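Local structure of sigma-54 interaction domain protein (Enterococcus faecalis, 3GDW) at residues V128-E131 against Q132-S136; N120-L123 against S124-V128; E43-T46 against M47-L51; N80-F83 against E84-I88. The protein is of unknown function; this piece is a PTS fructose IIA-type domain of a larger protein that probably binds ATP and DNA. All coordinates share one frame; numbering follows the deposited sequence. Where two conformers were deposited one is given.

Contact 1 of 4, residues V128-E131 against Q132-S136. With EDO (1,2-ethanediol), chain C.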
loop_
_atom_site.group_PDB
_atom_site.type_symbol
_atom_site.label_atom_id
_atom_site.label_comp_id
_atom_site.label_asym_id
_atom_site.label_seq_id
_atom_site.Cartn_x
_atom_site.Cartn_y
_atom_site.Cartn_z
ATOM N N VAL B 128 4.406 6.376 10.994
ATOM C CA VAL B 128 3.878 7.082 9.827
ATOM C C VAL B 128 2.763 8.075 10.182
ATOM O O VAL B 128 2.680 9.150 9.583
ATOM C CB VAL B 128 3.388 6.086 8.726
ATOM C CG1 VAL B 128 2.566 6.822 7.622
ATOM C CG2 VAL B 128 4.580 5.414 8.110
ATOM N N VAL B 129 1.895 7.696 11.114
ATOM C CA VAL B 129 0.818 8.571 11.577
ATOM C C VAL B 129 1.434 9.862 12.120
ATOM O O VAL B 129 0.971 10.979 11.827
ATOM C CB VAL B 129 -0.046 7.854 12.639
ATOM C CG1 VAL B 129 -1.001 8.824 13.372
ATOM C CG2 VAL B 129 -0.808 6.702 11.980
ATOM N N ARG B 130 2.516 9.686 12.860
ATOM C CA ARG B 130 3.224 10.788 13.478
ATOM C C ARG B 130 3.990 11.657 12.450
ATOM O O ARG B 130 3.934 12.890 12.521
ATOM C CB ARG B 130 4.104 10.230 14.590
ATOM C CG ARG B 130 4.879 11.271 15.335
ATOM C CD ARG B 130 6.341 11.050 15.098
ATOM N NE ARG B 130 6.961 10.980 16.391
ATOM C CZ ARG B 130 8.219 10.668 16.634
ATOM N NH1 ARG B 130 8.603 10.672 17.875
ATOM N NH2 ARG B 130 9.070 10.363 15.666
ATOM N N GLU B 131 4.686 11.011 11.508
ATOM C CA GLU B 131 5.361 11.713 10.400
ATOM C C GLU B 131 4.364 12.550 9.596
ATOM O O GLU B 131 4.628 13.716 9.292
ATOM C CB GLU B 131 6.095 10.727 9.469
ATOM C CG GLU B 131 6.856 11.383 8.308
ATOM C CD GLU B 131 7.724 10.394 7.514
ATOM O OE1 GLU B 131 7.191 9.383 6.998
ATOM O OE2 GLU B 131 8.945 10.642 7.387
ATOM N N GLN B 132 3.219 11.952 9.270
ATOM C CA GLN B 132 2.132 12.661 8.595
ATOM C C GLN B 132 1.559 13.803 9.440
ATOM O O GLN B 132 1.314 14.905 8.924
ATOM C CB GLN B 132 1.012 11.695 8.160
ATOM C CG GLN B 132 1.315 10.963 6.846
ATOM C CD GLN B 132 0.272 9.909 6.467
ATOM O OE1 GLN B 132 -0.863 9.939 6.943
ATOM N NE2 GLN B 132 0.667 8.955 5.624
ATOM N N PHE B 133 1.357 13.534 10.733
ATOM C CA PHE B 133 0.903 14.569 11.647
ATOM C C PHE B 133 1.822 15.780 11.624
ATOM O O PHE B 133 1.346 16.914 11.482
ATOM C CB PHE B 133 0.750 14.065 13.077
ATOM C CG PHE B 133 0.476 15.173 14.059
ATOM C CD1 PHE B 133 -0.733 15.859 14.024
ATOM C CD2 PHE B 133 1.437 15.558 14.991
ATOM C CE1 PHE B 133 -0.987 16.894 14.916
ATOM C CE2 PHE B 133 1.179 16.599 15.883
ATOM C CZ PHE B 133 -0.037 17.256 15.838
ATOM N N ARG B 134 3.126 15.539 11.735
ATOM C CA ARG B 134 4.103 16.627 11.758
ATOM C C ARG B 134 4.172 17.397 10.436
ATOM O O ARG B 134 4.365 18.602 10.453
ATOM C CB ARG B 134 5.463 16.130 12.208
ATOM C CG ARG B 134 5.423 15.649 13.666
ATOM C CD ARG B 134 6.748 15.090 14.118
ATOM N NE ARG B 134 6.760 14.679 15.528
ATOM C CZ ARG B 134 7.871 14.332 16.183
ATOM N NH1 ARG B 134 9.045 14.357 15.555
ATOM N NH2 ARG B 134 7.824 13.967 17.459
ATOM N N SER B 135 3.987 16.702 9.308
ATOM C CA SER B 135 3.941 17.339 7.977
ATOM C C SER B 135 2.730 18.228 7.743
ATOM O O SER B 135 2.841 19.262 7.093
ATOM C CB SER B 135 4.002 16.287 6.875
ATOM O OG SER B 135 5.198 15.553 6.982
ATOM N N SER B 136 1.574 17.819 8.263
ATOM C CA SER B 136 0.351 18.621 8.193
ATOM C C SER B 136 0.446 19.954 8.948
ATOM O O SER B 136 -0.420 20.839 8.800
ATOM C CB SER B 136 -0.837 17.826 8.732
ATOM O OG SER B 136 -0.905 17.862 10.157
HETATM C C1 EDO C . 5.154 13.541 18.377
HETATM O O1 EDO C . 4.342 14.301 17.514
HETATM C C2 EDO C . 4.640 12.131 18.559
HETATM O O2 EDO C . 5.827 11.423 18.967
#
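The guanidinium groups of R130 and R134 form an offset stack, their centres 3.7 Å apart and their planes inclined by 22°. R134 NH2 sits over one face of the R130 group, displaced toward its rim, while R130 NE covers one face of the R134 group in the same displaced fashion. At the edges of both lies a molecule of 1,2-ethanediol, probably from the crystallisation liquor. Its O2 accepts from R130 NE at 2.8 Å and also from R130 NH1. Its O1 takes a longer bond from R134 NE at 3.2 Å, although the exact placement of the diol near R134 is uncertain. R134 reaches back along the helix with an extended chain, CG lying beside its own backbone N (chi1 -65°), whereas R130 bends at chi2 and chi3 to come alongside. One turn of helix, marked by the bond from R134 N to R130 O, sets the spacing. Elsewhere on the helix, Q132 leans over V128, its NE2 3.5 Å from V128 CG1. V128 and V129 suit the side facing the second subunit, where they pack on M95 and E126 of that chain; the long, charged arginines suit the exposed side. Two like charges lie close in this stack, R130 NE being 3.3 Å from R134 NH2; the pairing is probably tolerated because flat faces meet and solvent can screen the charge, and in this crystal the diol oxygens also accept N-H groups.

Contact 2 of 4, residues N120-L123 against S124-V128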
loop_
_atom_site.group_PDB
_atom_site.type_symbol
_atom_site.label_atom_id
_atom_site.label_comp_id
_atom_site.label_asym_id
_atom_site.label_seq_id
_atom_site.Cartn_x
_atom_site.Cartn_y
_atom_site.Cartn_z
ATOM N N ASN B 120 5.482 -4.983 15.957
ATOM C CA ASN B 120 6.420 -4.182 15.143
ATOM C C ASN B 120 5.751 -3.486 13.957
ATOM O O ASN B 120 6.118 -2.361 13.578
ATOM C CB ASN B 120 7.650 -4.993 14.711
ATOM C CG ASN B 120 8.678 -5.145 15.841
ATOM O OD1 ASN B 120 9.614 -4.351 15.949
ATOM N ND2 ASN B 120 8.497 -6.149 16.695
ATOM N N ILE B 121 4.751 -4.145 13.381
ATOM C CA ILE B 121 4.007 -3.529 12.315
ATOM C C ILE B 121 3.152 -2.374 12.844
ATOM O O ILE B 121 3.045 -1.324 12.197
ATOM C CB ILE B 121 3.148 -4.546 11.533
ATOM C CG1 ILE B 121 4.047 -5.438 10.643
ATOM C CG2 ILE B 121 2.148 -3.796 10.653
ATOM C CD1 ILE B 121 3.313 -6.608 9.947
ATOM N N GLN B 122 2.529 -2.568 14.005
ATOM C CA GLN B 122 1.789 -1.478 14.612
ATOM C C GLN B 122 2.698 -0.279 14.851
ATOM O O GLN B 122 2.310 0.833 14.592
ATOM C CB GLN B 122 1.109 -1.911 15.910
ATOM C CG GLN B 122 0.358 -0.761 16.544
ATOM C CD GLN B 122 -0.361 -1.159 17.831
ATOM O OE1 GLN B 122 -0.393 -2.326 18.207
ATOM N NE2 GLN B 122 -0.961 -0.197 18.475
ATOM N N LEU B 123 3.918 -0.498 15.335
ATOM C CA LEU B 123 4.856 0.613 15.525
ATOM C C LEU B 123 5.215 1.332 14.217
ATOM O O LEU B 123 5.404 2.562 14.210
ATOM C CB LEU B 123 6.121 0.137 16.244
ATOM C CG LEU B 123 5.970 -0.149 17.741
ATOM C CD1 LEU B 123 7.088 -1.071 18.260
ATOM C CD2 LEU B 123 5.903 1.166 18.568
ATOM N N SER B 124 5.312 0.580 13.113
ATOM C CA SER B 124 5.569 1.176 11.824
ATOM C C SER B 124 4.416 2.071 11.410
ATOM O O SER B 124 4.637 3.176 10.956
ATOM C CB SER B 124 5.809 0.097 10.752
ATOM O OG SER B 124 7.033 -0.595 10.989
ATOM N N PHE B 125 3.186 1.589 11.559
ATOM C CA PHE B 125 2.032 2.410 11.255
ATOM C C PHE B 125 2.063 3.677 12.121
ATOM O O PHE B 125 1.914 4.777 11.587
ATOM C CB PHE B 125 0.722 1.635 11.422
ATOM C CG PHE B 125 0.318 0.850 10.191
ATOM C CD1 PHE B 125 -0.311 1.475 9.114
ATOM C CD2 PHE B 125 0.578 -0.493 10.102
ATOM C CE1 PHE B 125 -0.685 0.750 7.972
ATOM C CE2 PHE B 125 0.203 -1.226 8.976
ATOM C CZ PHE B 125 -0.430 -0.600 7.911
ATOM N N GLU B 126 2.304 3.519 13.433
ATOM C CA GLU B 126 2.335 4.678 14.354
ATOM C C GLU B 126 3.377 5.703 13.970
ATOM O O GLU B 126 3.091 6.896 14.033
ATOM C CB GLU B 126 2.564 4.287 15.827
ATOM C CG GLU B 126 1.703 3.160 16.310
ATOM C CD GLU B 126 0.473 3.616 17.066
ATOM O OE1 GLU B 126 0.142 4.832 17.014
ATOM O OE2 GLU B 126 -0.142 2.740 17.725
ATOM N N SER B 127 4.572 5.249 13.571
ATOM C CA SER B 127 5.610 6.166 13.096
ATOM C C SER B 127 5.104 7.008 11.943
ATOM O O SER B 127 5.341 8.209 11.911
ATOM C CB SER B 127 6.857 5.430 12.636
ATOM O OG SER B 127 7.364 4.663 13.683
ATOM N N VAL B 128 4.406 6.376 10.994
ATOM C CA VAL B 128 3.878 7.082 9.827
ATOM C C VAL B 128 2.763 8.075 10.182
ATOM O O VAL B 128 2.680 9.150 9.583
ATOM C CB VAL B 128 3.388 6.086 8.726
ATOM C CG1 VAL B 128 2.566 6.822 7.622
ATOM C CG2 VAL B 128 4.580 5.414 8.110
#
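Q122 and E126 run side by side and point the same way, one helical turn apart. Their amide and carboxylate planes are nearly coplanar, 22° apart, and Q122 NE2 donates to E126 OE2 at 3.1 Å, meeting the oxygen nearly along its C-O axis. The extended Q122 chain and the bend of E126 at chi2 (-98°) bring the two ends level, a good use of two flexible polar residues on a partly exposed flank. I121 and F125 are likewise aligned, but apolar: the branch methyl I121 CG2 lies in the plane of the F125 ring, at its edge, 3.6 Å from CE2. S127 turns its hydroxyl back on the helix. L123 O thus accepts from S127 OG and S127 N, both at 2.9 Å, from opposite faces of the carbonyl plane, a compact role for a small side chain that can bond to its own helix. S124 OG is hydrogen-bonded to E103, and N120 ND2 to D116 O. I121 and F125 fill the inner side of helix 114-135, packing on I100 of helix 98-109 and I93 of strand 90-93; the second subunit also touches this stretch, its V129 on F125 and its F133 on Q122.

Contact 3 of 4, residues E43-T46 against M47-L51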
loop_
_atom_site.group_PDB
_atom_site.type_symbol
_atom_site.label_atom_id
_atom_site.label_comp_id
_atom_site.label_asym_id
_atom_site.label_seq_id
_atom_site.Cartn_x
_atom_site.Cartn_y
_atom_site.Cartn_z
ATOM N N GLU B 43 -16.006 -12.008 -6.782
ATOM C CA GLU B 43 -16.748 -11.794 -5.547
ATOM C C GLU B 43 -15.874 -12.057 -4.320
ATOM O O GLU B 43 -14.963 -12.890 -4.352
ATOM C CB GLU B 43 -18.060 -12.582 -5.543
ATOM C CG GLU B 43 -19.021 -12.069 -6.603
ATOM C CD GLU B 43 -20.275 -12.907 -6.725
ATOM O OE1 GLU B 43 -20.409 -13.905 -5.988
ATOM O OE2 GLU B 43 -21.130 -12.570 -7.572
ATOM N N VAL B 44 -16.138 -11.301 -3.255
ATOM C CA VAL B 44 -15.376 -11.408 -2.001
ATOM C C VAL B 44 -15.364 -12.854 -1.445
ATOM O O VAL B 44 -14.301 -13.377 -1.066
ATOM C CB VAL B 44 -15.895 -10.382 -0.934
ATOM C CG1 VAL B 44 -15.294 -10.655 0.435
ATOM C CG2 VAL B 44 -15.595 -8.941 -1.382
ATOM N N GLN B 45 -16.529 -13.507 -1.427
ATOM C CA GLN B 45 -16.616 -14.911 -0.965
ATOM C C GLN B 45 -15.711 -15.860 -1.780
ATOM O O GLN B 45 -15.095 -16.775 -1.239
ATOM C CB GLN B 45 -18.068 -15.411 -0.982
ATOM C CG GLN B 45 -18.228 -16.873 -0.606
ATOM C CD GLN B 45 -17.756 -17.201 0.821
ATOM O OE1 GLN B 45 -17.732 -16.338 1.702
ATOM N NE2 GLN B 45 -17.383 -18.458 1.044
ATOM N N THR B 46 -15.631 -15.640 -3.084
ATOM C CA THR B 46 -14.754 -16.442 -3.931
ATOM C C THR B 46 -13.285 -16.331 -3.473
ATOM O O THR B 46 -12.542 -17.325 -3.465
ATOM C CB THR B 46 -14.840 -15.959 -5.387
ATOM O OG1 THR B 46 -16.204 -15.999 -5.815
ATOM C CG2 THR B 46 -13.979 -16.805 -6.291
HETATM N N MSE B 47 -12.877 -15.123 -3.096
HETATM C CA MSE B 47 -11.501 -14.888 -2.626
HETATM C C MSE B 47 -11.253 -15.593 -1.291
HETATM O O MSE B 47 -10.221 -16.236 -1.100
HETATM C CB MSE B 47 -11.216 -13.401 -2.479
HETATM C CG MSE B 47 -9.836 -13.124 -1.912
HETATM SE SE MSE B 47 -8.404 -13.879 -3.109
HETATM C CE MSE B 47 -8.599 -12.702 -4.399
ATOM N N TYR B 48 -12.216 -15.493 -0.387
ATOM C CA TYR B 48 -12.090 -16.172 0.887
ATOM C C TYR B 48 -11.848 -17.663 0.651
ATOM O O TYR B 48 -11.009 -18.271 1.305
ATOM C CB TYR B 48 -13.335 -15.995 1.750
ATOM C CG TYR B 48 -13.176 -16.817 2.997
ATOM C CD1 TYR B 48 -12.256 -16.435 3.973
ATOM C CD2 TYR B 48 -13.878 -18.009 3.168
ATOM C CE1 TYR B 48 -12.053 -17.205 5.105
ATOM C CE2 TYR B 48 -13.694 -18.791 4.317
ATOM C CZ TYR B 48 -12.769 -18.383 5.273
ATOM O OH TYR B 48 -12.555 -19.124 6.412
ATOM N N GLU B 49 -12.589 -18.248 -0.289
ATOM C CA GLU B 49 -12.494 -19.683 -0.515
ATOM C C GLU B 49 -11.108 -20.073 -1.074
ATOM O O GLU B 49 -10.585 -21.133 -0.726
ATOM C CB GLU B 49 -13.654 -20.196 -1.382
ATOM C CG GLU B 49 -14.982 -20.101 -0.676
ATOM C CD GLU B 49 -16.172 -20.568 -1.504
ATOM O OE1 GLU B 49 -15.986 -21.256 -2.541
ATOM O OE2 GLU B 49 -17.311 -20.243 -1.099
ATOM N N GLN B 50 -10.514 -19.208 -1.899
ATOM C CA GLN B 50 -9.137 -19.418 -2.380
ATOM C C GLN B 50 -8.169 -19.466 -1.201
ATOM O O GLN B 50 -7.301 -20.335 -1.115
ATOM C CB GLN B 50 -8.696 -18.251 -3.277
ATOM C CG GLN B 50 -9.446 -18.149 -4.577
ATOM C CD GLN B 50 -8.982 -19.198 -5.548
ATOM O OE1 GLN B 50 -7.787 -19.276 -5.866
ATOM N NE2 GLN B 50 -9.913 -20.010 -6.029
ATOM N N LEU B 51 -8.311 -18.499 -0.298
ATOM C CA LEU B 51 -7.412 -18.409 0.843
ATOM C C LEU B 51 -7.611 -19.596 1.797
ATOM O O LEU B 51 -6.656 -20.246 2.232
ATOM C CB LEU B 51 -7.618 -17.075 1.552
ATOM C CG LEU B 51 -7.008 -16.971 2.931
ATOM C CD1 LEU B 51 -5.458 -16.880 2.827
ATOM C CD2 LEU B 51 -7.596 -15.747 3.588
HETATM O O HOH W 1 -12.339 -19.670 -5.228
#
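Q45 starts out with CG anti to its backbone N and then folds at chi2 (62°), while E49 carries CG beside its backbone N and continues extended; the two chains thereby converge across one turn of helix. Q45 NE2 donates to E49 OE2 at 2.8 Å in a nearly straight bond, 173° at the hydrogen. The oxygen uses its anti lone pair and lies almost in the amide plane of Q45, although the amide and carboxylate planes are turned 68° against each other. The aliphatic part joins in, for E49 CG is 3.4 Å from Q45 NE2. Glutamine and glutamate suit this flank, being long enough to bridge the turn. Farther round, a water links T46 O, to which it donates at 2.9 Å, with Q50 NE2, from which it accepts at 2.6 Å. T46 O also receives Q50 N at 3.2 Å, so this carbonyl serves both the helix and its hydration. The buried side is different: selenomethionine M47 and L51 pack on strands 34-38 and 6-12, and the ring of Y48 meets F78 edge-to-face while its hydroxyl bonds to E85. E43 occupies the N-cap position, and its O takes a weak bond from M47 N at 3.3 Å. These are the first two turns of an amphipathic helix lying against a parallel sheet, as expected of the alpha/beta fold of mannose- and fructose-type PTS IIA domains.

Contact 4 of 4, residues N80-F83 against E84-I88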
loop_
_atom_site.group_PDB
_atom_site.type_symbol
_atom_site.label_atom_id
_atom_site.label_comp_id
_atom_site.label_asym_id
_atom_site.label_seq_id
_atom_site.Cartn_x
_atom_site.Cartn_y
_atom_site.Cartn_z
ATOM N N ASN B 80 -10.643 -13.344 11.135
ATOM C CA ASN B 80 -11.443 -14.009 12.125
ATOM C C ASN B 80 -12.157 -15.213 11.509
ATOM O O ASN B 80 -12.300 -16.238 12.167
ATOM C CB ASN B 80 -12.428 -13.046 12.795
ATOM C CG ASN B 80 -13.360 -13.748 13.769
ATOM O OD1 ASN B 80 -12.921 -14.545 14.603
ATOM N ND2 ASN B 80 -14.659 -13.467 13.659
HETATM N N MSE B 81 -12.578 -15.096 10.248
HETATM C CA MSE B 81 -13.256 -16.204 9.562
HETATM C C MSE B 81 -12.379 -17.448 9.510
HETATM O O MSE B 81 -12.847 -18.548 9.771
HETATM C CB MSE B 81 -13.666 -15.808 8.144
HETATM C CG MSE B 81 -15.074 -15.268 8.035
HETATM SE SE MSE B 81 -15.366 -14.421 6.299
HETATM C CE MSE B 81 -16.974 -13.377 6.735
ATOM N N LEU B 82 -11.107 -17.269 9.170
ATOM C CA LEU B 82 -10.160 -18.385 9.114
ATOM C C LEU B 82 -9.928 -19.004 10.476
ATOM O O LEU B 82 -9.846 -20.224 10.597
ATOM C CB LEU B 82 -8.806 -17.929 8.576
ATOM C CG LEU B 82 -8.389 -17.956 7.121
ATOM C CD1 LEU B 82 -6.900 -17.512 7.085
ATOM C CD2 LEU B 82 -8.585 -19.328 6.441
ATOM N N PHE B 83 -9.775 -18.166 11.499
ATOM C CA PHE B 83 -9.626 -18.675 12.865
ATOM C C PHE B 83 -10.839 -19.508 13.290
ATOM O O PHE B 83 -10.670 -20.610 13.798
ATOM C CB PHE B 83 -9.378 -17.564 13.891
ATOM C CG PHE B 83 -9.444 -18.056 15.310
ATOM C CD1 PHE B 83 -8.417 -18.838 15.832
ATOM C CD2 PHE B 83 -10.548 -17.781 16.106
ATOM C CE1 PHE B 83 -8.478 -19.316 17.139
ATOM C CE2 PHE B 83 -10.624 -18.261 17.410
ATOM C CZ PHE B 83 -9.587 -19.027 17.929
ATOM N N GLU B 84 -12.045 -18.970 13.088
ATOM C CA GLU B 84 -13.287 -19.689 13.409
ATOM C C GLU B 84 -13.375 -21.019 12.665
ATOM O O GLU B 84 -13.795 -22.009 13.241
ATOM C CB GLU B 84 -14.529 -18.859 13.056
ATOM C CG GLU B 84 -14.727 -17.579 13.850
ATOM C CD GLU B 84 -14.941 -17.822 15.325
ATOM O OE1 GLU B 84 -15.795 -18.667 15.694
ATOM O OE2 GLU B 84 -14.240 -17.156 16.117
ATOM N N GLU B 85 -13.003 -21.024 11.382
ATOM C CA GLU B 85 -13.145 -22.214 10.528
ATOM C C GLU B 85 -12.046 -23.270 10.734
ATOM O O GLU B 85 -12.328 -24.468 10.739
ATOM C CB GLU B 85 -13.246 -21.821 9.042
ATOM C CG GLU B 85 -13.475 -23.013 8.086
ATOM C CD GLU B 85 -13.845 -22.597 6.660
ATOM O OE1 GLU B 85 -14.084 -21.387 6.414
ATOM O OE2 GLU B 85 -13.907 -23.492 5.782
ATOM N N THR B 86 -10.803 -22.829 10.887
ATOM C CA THR B 86 -9.665 -23.752 10.980
ATOM C C THR B 86 -9.098 -23.847 12.404
ATOM O O THR B 86 -8.388 -24.797 12.732
ATOM C CB THR B 86 -8.494 -23.332 10.039
ATOM O OG1 THR B 86 -7.827 -22.202 10.600
ATOM C CG2 THR B 86 -8.982 -22.982 8.640
ATOM N N GLY B 87 -9.367 -22.850 13.239
ATOM C CA GLY B 87 -8.768 -22.810 14.579
ATOM C C GLY B 87 -7.303 -22.380 14.596
ATOM O O GLY B 87 -6.666 -22.396 15.653
ATOM N N ILE B 88 -6.767 -22.004 13.438
ATOM C CA ILE B 88 -5.404 -21.481 13.352
ATOM C C ILE B 88 -5.427 -20.014 13.770
ATOM O O ILE B 88 -6.235 -19.234 13.257
ATOM C CB ILE B 88 -4.826 -21.611 11.917
ATOM C CG1 ILE B 88 -4.739 -23.080 11.482
ATOM C CG2 ILE B 88 -3.472 -20.910 11.801
ATOM C CD1 ILE B 88 -3.651 -23.885 12.206
#
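E84 comes first, lying across N80 with its CG 3.2 Å from N80 O, the carbonyl that also receives E84 N. A bend at chi2 turns the carboxylate back toward F83, leaving OE2 3.7 Å from ring atom CD2; carboxylate and ring planes are 74° apart. A charged, flexible residue fits this exposed side. E85 bonds through its N to M81 O, while its carboxylate leads off to helix 44-57, making a salt bridge with R52 and a hydrogen bond with Y48. At T86 the last helical turn closes doubly: L82 O accepts from T86 N and T86 OG1, each at 2.8 Å, from opposite faces of its plane. The hydroxyl stands between the backbone N and the carbonyl carbon (chi1 75°), a position from which OG1 can donate back to L82 O and also accept from I88 N at 3.0 Å. Threonine thus ties the end of the helix to the chain that leaves it. G87 takes up positive phi, a conformation that glycine adopts readily, and its N still reaches F83 O at 2.7 Å, though the bond is bent to 133°. I88 then turns its carbonyl oxygen to the edge of the F83 ring, 3.4 Å from CD1, and its side chain packs on I66 of strand 66-70. L82, on the inner side, meets the same strand and helix 44-57. The bond from I88 N to T86 OG1 defines an ST turn, here at the C-terminal end of the helix in a beta-alpha-beta crossover, where the chain leaves helix 78-86 for strand 90-93.

How the contacts relate
Along the chain the order is contact 3, contact 4, contact 2, contact 1. Contacts 3 and 4 lie on neighbouring helices, 44-57 and 78-86, with centres 14 Å apart, and they touch through Y48 and E85 and through L51 and L82. Contacts 2 and 1 follow one another on helix 114-135, share V128 and have centres 12 Å apart. The two pairs are well separated, contact 2 being 28 Å from contact 3 and 26 Å from contact 4 between centres. Thus one pair joins two helices packed together in the parallel alpha/beta domain; the other follows the long C-terminal helix, which packs on the same domain at contact 2 and meets the second subunit at both contacts.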